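PDB 6W0P: kojibiose phosphorylase from Gut metagenome, which belongs to the carbohydrate-active enzymes of glycoside hydrolase family 65, built from an N-terminal beta-sandwich domain, a helical-barrel catalytic domain and a C-terminal beta domain. Local coordinates for residues L145-C150 with Q290-H295; Q323-F328 with N332-K337; F454-G459 with A526-A531; A426-M431 with F497-K502. All coordinates share one frame; numbering follows the deposited sequence.

Contact 1. Residues L145-C150 with Q290-H295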
# COMPACT_ATOMS: atom_id res chain seq x y z
N LEU A 145 -8.81 10.35 -39.76
CA LEU A 145 -7.50 10.88 -39.34
C LEU A 145 -6.52 10.57 -40.48
O LEU A 145 -6.52 9.43 -40.96
CB LEU A 145 -7.09 10.26 -38.00
CG LEU A 145 -8.09 10.42 -36.86
CD1 LEU A 145 -7.53 9.85 -35.57
CD2 LEU A 145 -8.48 11.87 -36.64
N ASP A 146 -5.79 11.57 -40.96
CA ASP A 146 -4.82 11.43 -42.08
C ASP A 146 -3.68 10.52 -41.60
O ASP A 146 -3.06 10.87 -40.60
CB ASP A 146 -4.28 12.79 -42.52
CG ASP A 146 -3.61 12.80 -43.88
OD1 ASP A 146 -2.81 11.87 -44.18
OD2 ASP A 146 -3.88 13.75 -44.65
N MET A 147 -3.44 9.39 -42.26
CA MET A 147 -2.46 8.39 -41.76
C MET A 147 -1.03 8.77 -42.13
O MET A 147 -0.14 8.26 -41.45
CB MET A 147 -2.75 6.98 -42.29
CG MET A 147 -4.11 6.49 -41.89
SD MET A 147 -4.37 6.42 -40.10
CE MET A 147 -3.28 5.07 -39.67
N SER A 148 -0.82 9.64 -43.14
CA SER A 148 0.52 10.12 -43.59
C SER A 148 0.86 11.48 -42.95
O SER A 148 1.89 11.57 -42.25
CB SER A 148 0.60 10.19 -45.09
OG SER A 148 -0.25 9.21 -45.68
N ASP A 149 0.05 12.51 -43.20
CA ASP A 149 0.23 13.87 -42.60
C ASP A 149 -0.61 13.93 -41.33
O ASP A 149 -1.73 14.45 -41.41
CB ASP A 149 -0.13 14.98 -43.60
CG ASP A 149 0.72 14.94 -44.86
OD1 ASP A 149 1.92 15.19 -44.73
OD2 ASP A 149 0.16 14.64 -45.95
N CYS A 150 -0.09 13.39 -40.23
CA CYS A 150 -0.91 12.88 -39.08
C CYS A 150 -1.42 14.03 -38.21
O CYS A 150 -2.30 13.78 -37.36
CB CYS A 150 -0.12 11.87 -38.26
SG CYS A 150 0.51 10.51 -39.27
N GLN A 290 -6.70 5.29 -48.02
CA GLN A 290 -6.79 3.92 -48.56
C GLN A 290 -5.43 3.52 -49.14
O GLN A 290 -5.06 2.36 -48.96
CB GLN A 290 -7.92 3.80 -49.58
CG GLN A 290 -8.09 2.40 -50.17
CD GLN A 290 -9.54 2.04 -50.27
OE1 GLN A 290 -10.43 2.83 -49.92
NE2 GLN A 290 -9.80 0.83 -50.75
N LYS A 291 -4.72 4.45 -49.79
CA LYS A 291 -3.37 4.22 -50.37
C LYS A 291 -2.42 3.80 -49.23
O LYS A 291 -1.66 2.85 -49.42
CB LYS A 291 -2.87 5.46 -51.10
CG LYS A 291 -1.96 5.20 -52.30
CD LYS A 291 -1.06 6.39 -52.60
CE LYS A 291 0.14 6.47 -51.67
NZ LYS A 291 1.37 5.93 -52.31
N PHE A 292 -2.50 4.46 -48.07
CA PHE A 292 -1.71 4.11 -46.86
C PHE A 292 -2.08 2.70 -46.36
O PHE A 292 -1.17 1.92 -46.09
CB PHE A 292 -1.93 5.13 -45.76
CG PHE A 292 -1.29 4.77 -44.44
CD1 PHE A 292 -1.91 3.88 -43.57
CD2 PHE A 292 -0.09 5.35 -44.06
CE1 PHE A 292 -1.34 3.59 -42.34
CE2 PHE A 292 0.47 5.05 -42.83
CZ PHE A 292 -0.16 4.18 -41.97
N PHE A 293 -3.38 2.38 -46.21
CA PHE A 293 -3.79 1.05 -45.68
C PHE A 293 -3.48 -0.07 -46.69
O PHE A 293 -3.16 -1.20 -46.23
CB PHE A 293 -5.26 1.06 -45.27
CG PHE A 293 -5.50 1.71 -43.93
CD1 PHE A 293 -5.15 1.05 -42.77
CD2 PHE A 293 -6.06 2.98 -43.85
CE1 PHE A 293 -5.37 1.64 -41.53
CE2 PHE A 293 -6.27 3.57 -42.62
CZ PHE A 293 -5.91 2.91 -41.47
N ASN A 294 -3.60 0.18 -48.00
CA ASN A 294 -3.33 -0.84 -49.05
C ASN A 294 -1.88 -1.33 -48.87
O ASN A 294 -1.66 -2.53 -48.90
CB ASN A 294 -3.51 -0.32 -50.47
CG ASN A 294 -4.95 -0.13 -50.89
OD1 ASN A 294 -5.88 -0.63 -50.25
ND2 ASN A 294 -5.15 0.62 -51.96
N HIS A 295 -0.94 -0.40 -48.69
CA HIS A 295 0.50 -0.70 -48.45
C HIS A 295 0.61 -1.65 -47.24
O HIS A 295 1.28 -2.69 -47.39
CB HIS A 295 1.29 0.60 -48.31
CG HIS A 295 2.69 0.40 -47.86
ND1 HIS A 295 3.72 0.13 -48.76
CD2 HIS A 295 3.24 0.41 -46.63
CE1 HIS A 295 4.85 0.01 -48.08
NE2 HIS A 295 4.58 0.16 -46.78
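Met147 sets its side chain against Phe292 and Phe293 where a beta-hairpin loop, built round an Asx turn, meets helix 282-300. The loop joins antiparallel strands 135-145 and 152-161 of the large sheet in the N-terminal domain. At its start, the carbonyl O of Leu145 accepts from Asn289, three residues before Phe292 on the helix. Asp146 shapes the bend: its OD1 takes the backbone N of Ser148 at 3.2 Å, on the anti lone pair, and that of Asp149 at 3.1 Å, from above the carboxylate plane. Its OD2 meets Lys288, which also pairs with Asp149, so one helix lysine is salt-bridged to both acids and probably offsets their charge. Met147 then points to the helix. Its CB lies over the middle of the Phe292 ring, 3.4 Å from the centroid and 10° off the normal, a CH-pi contact. CG rests 3.7 Å from Phe293 CE2; beyond it, bends at chi2 (-59°) and chi3 (-70°) bring CE to 3.6 Å from Phe292 CE1. SD lies oblique to both rings, 5.2 Å from the Phe292 centroid and 5.0 Å from that of Phe293, in Met-aromatic contacts. Phe292 CD1 itself stands over one face of Phe293, so the methionine packs on an aromatic pair that Ile322 of helix 308-324 also touches. Ser148 adds a lighter touch at the exposed margin, its OG 4.2 Å from Phe292 CD2.

Contact 2. Residues Q323-F328 with N332-K337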
# COMPACT_ATOMS: atom_id res chain seq x y z
N GLN A 323 -3.02 1.52 -36.69
CA GLN A 323 -3.52 2.80 -36.10
C GLN A 323 -2.69 3.18 -34.88
O GLN A 323 -2.38 4.39 -34.71
CB GLN A 323 -5.00 2.71 -35.72
CG GLN A 323 -5.94 2.81 -36.92
CD GLN A 323 -7.30 3.35 -36.56
OE1 GLN A 323 -7.82 4.21 -37.25
NE2 GLN A 323 -7.88 2.85 -35.48
N ALA A 324 -2.30 2.20 -34.07
CA ALA A 324 -1.56 2.43 -32.81
C ALA A 324 -0.15 2.98 -33.08
O ALA A 324 0.31 3.81 -32.28
CB ALA A 324 -1.51 1.15 -32.02
N TYR A 325 0.54 2.51 -34.12
CA TYR A 325 1.97 2.86 -34.38
C TYR A 325 2.35 2.62 -35.84
O TYR A 325 2.04 1.56 -36.37
CB TYR A 325 2.87 2.00 -33.49
CG TYR A 325 4.11 2.71 -33.02
CD1 TYR A 325 4.03 3.66 -32.03
CD2 TYR A 325 5.36 2.45 -33.56
CE1 TYR A 325 5.15 4.34 -31.59
CE2 TYR A 325 6.49 3.12 -33.13
CZ TYR A 325 6.39 4.07 -32.13
OH TYR A 325 7.49 4.72 -31.64
N HIS A 326 3.04 3.56 -36.47
CA HIS A 326 3.59 3.32 -37.83
C HIS A 326 4.96 3.98 -38.02
O HIS A 326 5.39 4.09 -39.17
CB HIS A 326 2.57 3.73 -38.90
CG HIS A 326 2.32 5.21 -38.98
ND1 HIS A 326 1.41 5.84 -38.17
CD2 HIS A 326 2.84 6.16 -39.78
CE1 HIS A 326 1.39 7.13 -38.47
NE2 HIS A 326 2.26 7.36 -39.46
N GLY A 327 5.64 4.38 -36.93
CA GLY A 327 6.98 4.99 -37.01
C GLY A 327 6.90 6.48 -37.28
O GLY A 327 7.84 7.02 -37.88
N PHE A 328 5.83 7.14 -36.86
CA PHE A 328 5.69 8.60 -37.07
C PHE A 328 6.70 9.36 -36.20
O PHE A 328 7.16 10.42 -36.65
CB PHE A 328 4.28 9.10 -36.72
CG PHE A 328 4.10 10.57 -37.01
CD1 PHE A 328 3.95 11.02 -38.32
CD2 PHE A 328 4.10 11.50 -35.98
CE1 PHE A 328 3.80 12.37 -38.59
CE2 PHE A 328 3.97 12.85 -36.26
CZ PHE A 328 3.81 13.28 -37.56
N ASN A 332 7.37 8.50 -29.50
CA ASN A 332 5.99 7.98 -29.31
C ASN A 332 6.07 6.52 -28.88
O ASN A 332 7.07 5.87 -29.21
CB ASN A 332 5.12 8.12 -30.56
CG ASN A 332 4.51 9.49 -30.73
OD1 ASN A 332 4.56 10.31 -29.81
ND2 ASN A 332 3.97 9.76 -31.91
N THR A 333 5.05 6.03 -28.18
CA THR A 333 4.97 4.60 -27.78
C THR A 333 3.52 4.15 -27.86
O THR A 333 2.63 4.98 -28.08
CB THR A 333 5.57 4.39 -26.39
OG1 THR A 333 5.69 2.98 -26.14
CG2 THR A 333 4.73 5.00 -25.30
N ILE A 334 3.31 2.85 -27.66
CA ILE A 334 1.98 2.20 -27.66
C ILE A 334 1.47 2.16 -26.21
O ILE A 334 2.17 1.58 -25.36
CB ILE A 334 2.10 0.79 -28.28
CG1 ILE A 334 2.68 0.87 -29.69
CG2 ILE A 334 0.77 0.07 -28.24
CD1 ILE A 334 2.77 -0.44 -30.41
N GLY A 335 0.31 2.76 -25.95
CA GLY A 335 -0.44 2.57 -24.70
C GLY A 335 -1.16 1.22 -24.65
O GLY A 335 -1.57 0.70 -25.71
N ALA A 336 -1.38 0.70 -23.45
CA ALA A 336 -2.14 -0.54 -23.18
C ALA A 336 -3.55 -0.52 -23.80
O ALA A 336 -4.10 -1.62 -23.99
CB ALA A 336 -2.21 -0.78 -21.69
N LYS A 337 -4.14 0.65 -24.06
CA LYS A 337 -5.42 0.74 -24.83
C LYS A 337 -5.23 1.67 -26.03
O LYS A 337 -6.23 2.29 -26.47
CB LYS A 337 -6.58 1.22 -23.96
CG LYS A 337 -6.73 0.45 -22.66
CD LYS A 337 -8.05 0.60 -21.97
CE LYS A 337 -8.09 -0.21 -20.69
NZ LYS A 337 -8.10 -1.67 -20.96
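Tyr325 reaches from the end of helix 308-324 to the chain returning at Asn332 and Ile334, so a helix of the alpha-helical barrel catalytic domain is tied to the loop that follows it. The tyrosine is the first residue to leave helical backbone geometry, and its ring runs beside the returning chain. At the tip, OH donates to the backbone O of Asn332 at 2.7 Å. The donor stands 53° out of the carbonyl plane, with a C=O...O angle of 126°, and so lies off the lone pairs. The peptide after Asn332 faces the ring's edge: Thr333 N is 3.8 Å from Tyr325 CE1, close to the ring plane. Nearer the root of the tyrosine, Ile334 provides the apolar part. Its CG1 comes obliquely to within 3.9 Å of Tyr325 CD1, and its CD1 lies 3.9 Å from Tyr325 CB. Tyr360 of helix 351-361 and Leu371 of helix 365-376 touch both side chains, which places the pair in the buried interior. Asn332 turns its CB to the ring, 3.9 Å from Tyr325 CE1, while its amide is engaged elsewhere: ND2 with Glu38 and OD1 with Lys257. Glu38 also accepts from the backbone N of His326 and of Phe328, bracing both arms of the loop. Beside that grip, Asn332 ND2 lies at the edge of the Phe328 ring, 4.4 Å from CD2.

Contact 3. Residues F454-G459 with A526-A531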
# COMPACT_ATOMS: atom_id res chain seq x y z
N PHE A 454 22.19 -1.39 -13.90
CA PHE A 454 21.04 -1.50 -12.96
C PHE A 454 20.94 -2.94 -12.44
O PHE A 454 20.84 -3.13 -11.22
CB PHE A 454 19.74 -1.06 -13.62
CG PHE A 454 18.52 -1.42 -12.82
CD1 PHE A 454 18.35 -0.91 -11.55
CD2 PHE A 454 17.56 -2.26 -13.35
CE1 PHE A 454 17.22 -1.25 -10.81
CE2 PHE A 454 16.44 -2.59 -12.61
CZ PHE A 454 16.27 -2.08 -11.34
N LEU A 455 21.01 -3.92 -13.33
CA LEU A 455 20.81 -5.35 -12.98
C LEU A 455 21.91 -5.79 -12.01
O LEU A 455 21.60 -6.58 -11.11
CB LEU A 455 20.78 -6.20 -14.25
CG LEU A 455 19.53 -6.08 -15.11
CD1 LEU A 455 19.60 -7.03 -16.30
CD2 LEU A 455 18.26 -6.34 -14.30
N LEU A 456 23.13 -5.27 -12.19
CA LEU A 456 24.32 -5.63 -11.36
C LEU A 456 24.28 -4.95 -10.00
O LEU A 456 24.87 -5.50 -9.07
CB LEU A 456 25.61 -5.23 -12.10
CG LEU A 456 26.04 -6.19 -13.20
CD1 LEU A 456 27.13 -5.57 -14.07
CD2 LEU A 456 26.52 -7.51 -12.61
N SER A 457 23.63 -3.78 -9.88
CA SER A 457 23.48 -3.04 -8.61
C SER A 457 22.25 -3.49 -7.82
O SER A 457 22.32 -3.49 -6.60
CB SER A 457 23.44 -1.57 -8.85
OG SER A 457 22.56 -1.25 -9.91
N ARG A 458 21.13 -3.81 -8.48
CA ARG A 458 19.88 -4.23 -7.80
C ARG A 458 20.01 -5.72 -7.48
O ARG A 458 19.49 -6.18 -6.44
CB ARG A 458 18.66 -3.90 -8.65
CG ARG A 458 17.32 -4.40 -8.09
CD ARG A 458 17.13 -3.97 -6.65
NE ARG A 458 15.85 -4.37 -6.07
CZ ARG A 458 15.54 -5.58 -5.62
NH1 ARG A 458 16.42 -6.58 -5.66
NH2 ARG A 458 14.36 -5.79 -5.09
N GLY A 459 20.66 -6.46 -8.38
CA GLY A 459 21.10 -7.85 -8.12
C GLY A 459 22.09 -7.87 -6.98
O GLY A 459 22.85 -6.91 -6.84
N ALA A 526 34.24 -7.32 -14.87
CA ALA A 526 34.65 -8.51 -14.09
C ALA A 526 33.48 -8.91 -13.19
O ALA A 526 33.21 -10.12 -13.07
CB ALA A 526 35.91 -8.25 -13.31
N LYS A 527 32.81 -7.93 -12.57
CA LYS A 527 31.60 -8.22 -11.76
C LYS A 527 30.56 -8.86 -12.69
O LYS A 527 30.02 -9.91 -12.33
CB LYS A 527 31.04 -6.99 -11.04
CG LYS A 527 29.90 -7.34 -10.08
CD LYS A 527 29.16 -6.19 -9.46
CE LYS A 527 28.11 -6.73 -8.52
NZ LYS A 527 27.33 -5.64 -7.89
N MET A 528 30.33 -8.29 -13.88
CA MET A 528 29.28 -8.77 -14.81
C MET A 528 29.56 -10.23 -15.16
O MET A 528 28.60 -11.03 -15.09
CB MET A 528 29.18 -7.96 -16.09
CG MET A 528 27.95 -8.33 -16.90
SD MET A 528 27.58 -7.18 -18.23
CE MET A 528 28.82 -7.64 -19.44
N LYS A 529 30.81 -10.57 -15.48
CA LYS A 529 31.20 -11.97 -15.79
C LYS A 529 30.94 -12.86 -14.57
O LYS A 529 30.37 -13.95 -14.75
CB LYS A 529 32.67 -12.09 -16.23
CG LYS A 529 32.91 -11.87 -17.72
CD LYS A 529 34.39 -11.68 -18.09
CE LYS A 529 34.60 -11.19 -19.51
NZ LYS A 529 34.11 -12.18 -20.50
N ASP A 530 31.36 -12.43 -13.38
CA ASP A 530 31.20 -13.28 -12.16
C ASP A 530 29.70 -13.42 -11.85
O ASP A 530 29.29 -14.55 -11.51
CB ASP A 530 32.04 -12.76 -10.98
CG ASP A 530 31.96 -13.68 -9.77
OD1 ASP A 530 32.34 -14.87 -9.90
OD2 ASP A 530 31.48 -13.21 -8.69
N ALA A 531 28.89 -12.36 -11.98
CA ALA A 531 27.44 -12.42 -11.65
C ALA A 531 26.74 -13.35 -12.65
O ALA A 531 25.91 -14.19 -12.23
CB ALA A 531 26.84 -11.03 -11.60
O HOH W 1 25.41 -6.35 -6.13
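Leu456 meets Lys527, Met528 and Ala531 where the last turn of helix 437-458 crosses helix 522-534, the short axes 10.7 Å apart at 69°. The leucine sets both methyls on the near side of the second helix: CD1 lies 3.7 Å from Met528 CB, and CD2 lies 3.7 Å from Ala531 CB, one turn further on. Alongside this apolar wedge, Lys527 stretches out fully extended and brings NZ to 2.7 Å from Leu456 O. The ammonium approaches that carbonyl at 141°, from 39° above its plane. A water carries the link further: it accepts from Lys527 NZ at 2.7 Å and donates to Gly459 O, also at 2.7 Å. Behind the wedge, Phe497 of helix 487-504 packs against both Leu456 and Met528, while Phe468 of strand 468-469 touches Lys527 and Ala531. The lysine thus binds one carbonyl of the helix's final turn directly and that of the following glycine through water. A positive charge placed at this C-terminal end should also be favourable to the helix dipole.

Contact 4. Residues A426-M431 with F497-K502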
# COMPACT_ATOMS: atom_id res chain seq x y z
N ALA A 426 14.05 -6.52 -26.61
CA ALA A 426 13.67 -5.76 -27.81
C ALA A 426 14.92 -5.43 -28.64
O ALA A 426 14.89 -5.67 -29.85
CB ALA A 426 12.89 -4.50 -27.45
N ILE A 427 15.99 -4.92 -28.01
CA ILE A 427 17.25 -4.58 -28.74
C ILE A 427 17.74 -5.85 -29.44
O ILE A 427 17.96 -5.79 -30.68
CB ILE A 427 18.30 -3.98 -27.79
CG1 ILE A 427 17.92 -2.57 -27.35
CG2 ILE A 427 19.69 -4.02 -28.41
CD1 ILE A 427 18.63 -2.13 -26.08
N TYR A 428 17.87 -6.94 -28.69
CA TYR A 428 18.28 -8.29 -29.16
C TYR A 428 17.36 -8.78 -30.30
O TYR A 428 17.86 -9.23 -31.34
CB TYR A 428 18.27 -9.26 -27.99
CG TYR A 428 18.33 -10.71 -28.36
CD1 TYR A 428 19.52 -11.32 -28.74
CD2 TYR A 428 17.20 -11.50 -28.29
CE1 TYR A 428 19.57 -12.67 -29.07
CE2 TYR A 428 17.23 -12.85 -28.61
CZ TYR A 428 18.42 -13.43 -29.01
OH TYR A 428 18.41 -14.77 -29.30
N HIS A 429 16.05 -8.71 -30.12
CA HIS A 429 15.06 -9.18 -31.12
C HIS A 429 15.20 -8.34 -32.40
O HIS A 429 15.22 -8.91 -33.51
CB HIS A 429 13.65 -9.18 -30.52
CG HIS A 429 12.70 -10.12 -31.18
ND1 HIS A 429 11.37 -10.21 -30.80
CD2 HIS A 429 12.86 -10.94 -32.23
CE1 HIS A 429 10.77 -11.10 -31.57
NE2 HIS A 429 11.66 -11.56 -32.47
N TYR A 430 15.37 -7.04 -32.24
CA TYR A 430 15.51 -6.07 -33.34
C TYR A 430 16.76 -6.41 -34.17
O TYR A 430 16.70 -6.43 -35.43
CB TYR A 430 15.63 -4.65 -32.78
CG TYR A 430 15.84 -3.63 -33.86
CD1 TYR A 430 14.84 -3.39 -34.78
CD2 TYR A 430 17.04 -2.94 -33.99
CE1 TYR A 430 15.01 -2.47 -35.81
CE2 TYR A 430 17.22 -2.01 -35.00
CZ TYR A 430 16.21 -1.79 -35.92
OH TYR A 430 16.33 -0.90 -36.94
N MET A 431 17.88 -6.62 -33.48
CA MET A 431 19.18 -6.94 -34.12
C MET A 431 19.05 -8.32 -34.78
O MET A 431 19.64 -8.51 -35.86
CB MET A 431 20.33 -6.92 -33.10
CG MET A 431 20.58 -5.53 -32.54
SD MET A 431 21.13 -4.32 -33.81
CE MET A 431 22.70 -5.07 -34.25
N PHE A 497 23.39 -9.91 -19.69
CA PHE A 497 24.84 -9.86 -19.41
C PHE A 497 25.61 -10.49 -20.57
O PHE A 497 26.59 -9.89 -21.02
CB PHE A 497 25.18 -10.56 -18.09
CG PHE A 497 24.62 -9.89 -16.86
CD1 PHE A 497 24.34 -8.54 -16.85
CD2 PHE A 497 24.38 -10.63 -15.72
CE1 PHE A 497 23.81 -7.94 -15.73
CE2 PHE A 497 23.85 -10.03 -14.59
CZ PHE A 497 23.58 -8.67 -14.59
N GLN A 498 25.15 -11.65 -21.05
CA GLN A 498 25.85 -12.42 -22.10
C GLN A 498 25.74 -11.67 -23.44
O GLN A 498 26.73 -11.64 -24.17
CB GLN A 498 25.31 -13.84 -22.17
CG GLN A 498 25.64 -14.65 -20.92
CD GLN A 498 24.96 -15.99 -20.97
OE1 GLN A 498 23.88 -16.14 -21.55
NE2 GLN A 498 25.59 -16.99 -20.37
N TYR A 499 24.61 -11.01 -23.73
CA TYR A 499 24.49 -10.23 -24.99
C TYR A 499 25.47 -9.05 -24.96
O TYR A 499 26.14 -8.80 -25.98
CB TYR A 499 23.06 -9.76 -25.24
CG TYR A 499 22.83 -9.20 -26.62
CD1 TYR A 499 23.17 -9.92 -27.76
CD2 TYR A 499 22.25 -7.96 -26.80
CE1 TYR A 499 22.96 -9.42 -29.04
CE2 TYR A 499 22.01 -7.44 -28.06
CZ TYR A 499 22.37 -8.17 -29.18
OH TYR A 499 22.15 -7.65 -30.43
N LEU A 500 25.54 -8.31 -23.86
CA LEU A 500 26.41 -7.12 -23.78
C LEU A 500 27.86 -7.58 -23.96
O LEU A 500 28.57 -6.99 -24.78
CB LEU A 500 26.24 -6.41 -22.44
CG LEU A 500 27.17 -5.22 -22.23
CD1 LEU A 500 27.07 -4.23 -23.38
CD2 LEU A 500 26.88 -4.51 -20.92
N ASP A 501 28.25 -8.60 -23.19
CA ASP A 501 29.57 -9.26 -23.28
C ASP A 501 29.95 -9.53 -24.74
O ASP A 501 31.05 -9.10 -25.14
CB ASP A 501 29.61 -10.54 -22.45
CG ASP A 501 30.98 -11.19 -22.52
OD1 ASP A 501 31.27 -11.77 -23.59
OD2 ASP A 501 31.78 -11.04 -21.55
N LYS A 502 29.08 -10.22 -25.51
CA LYS A 502 29.28 -10.54 -26.95
C LYS A 502 29.36 -9.26 -27.79
O LYS A 502 30.23 -9.21 -28.68
CB LYS A 502 28.18 -11.46 -27.45
CG LYS A 502 28.18 -11.71 -28.95
CD LYS A 502 27.51 -13.01 -29.34
CE LYS A 502 26.95 -13.00 -30.75
NZ LYS A 502 25.74 -12.15 -30.82
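Tyr428 and Tyr499 form a T-shaped aromatic pair between two helices of the catalytic barrel domain, 418-434 and 487-504, in a buried helix-helix packing. The axes of the short segments pass 11.6 Å apart at 52°, a wide spacing bridged mostly by one ring. Tyr499 holds its CG anti to the backbone N (chi1 -168°), which throws the ring across to the other helix. Tyr428 presents its edge to one face of that ring, with CD1 3.9 Å from Tyr499 CE1 and offset toward the rim; the centroids are 5.5 Å apart and the planes stand at 84°. On the ring's own edge, Ile427 sets CG2 4.1 Å from Tyr499 CE2. The hydroxyl end of the tyrosine runs up against Met431: OH lies 3.3 Å from CB and 3.4 Å from CG, a contact of an oxygen with aliphatic carbons. Three residues within five positions of helix 418-434 thus meet the tyrosine at one face, at its edge and at its hydroxyl. Helix 437-458 lies alongside, its Met440 touching both Tyr499 and Met431, while Ile427 also leans on Ile372 of helix 365-376 and Leu500 packs on Met528 of helix 522-534.

How the contacts relate
Contacts 2, 3 and 4 are buried within the catalytic domain, contact 2 nearest the centre of the chain and contact 3 farthest from it; contact 1 is partly buried. Contacts 1 and 2 adjoin: Cys150 SG packs on His326 and Phe328, and Phe292 meets His326, so the hairpin loop, helix 282-300 and the end of helix 308-324 share one patch. Contacts 3 and 4 join through helix 487-504, with Lys529 NZ in a salt bridge to Asp501 OD2 at 2.8 Å. Contacts 1 and 4 rely on aromatic packing, whereas 2 and 3 each add a side-chain hydrogen bond to a backbone carbonyl.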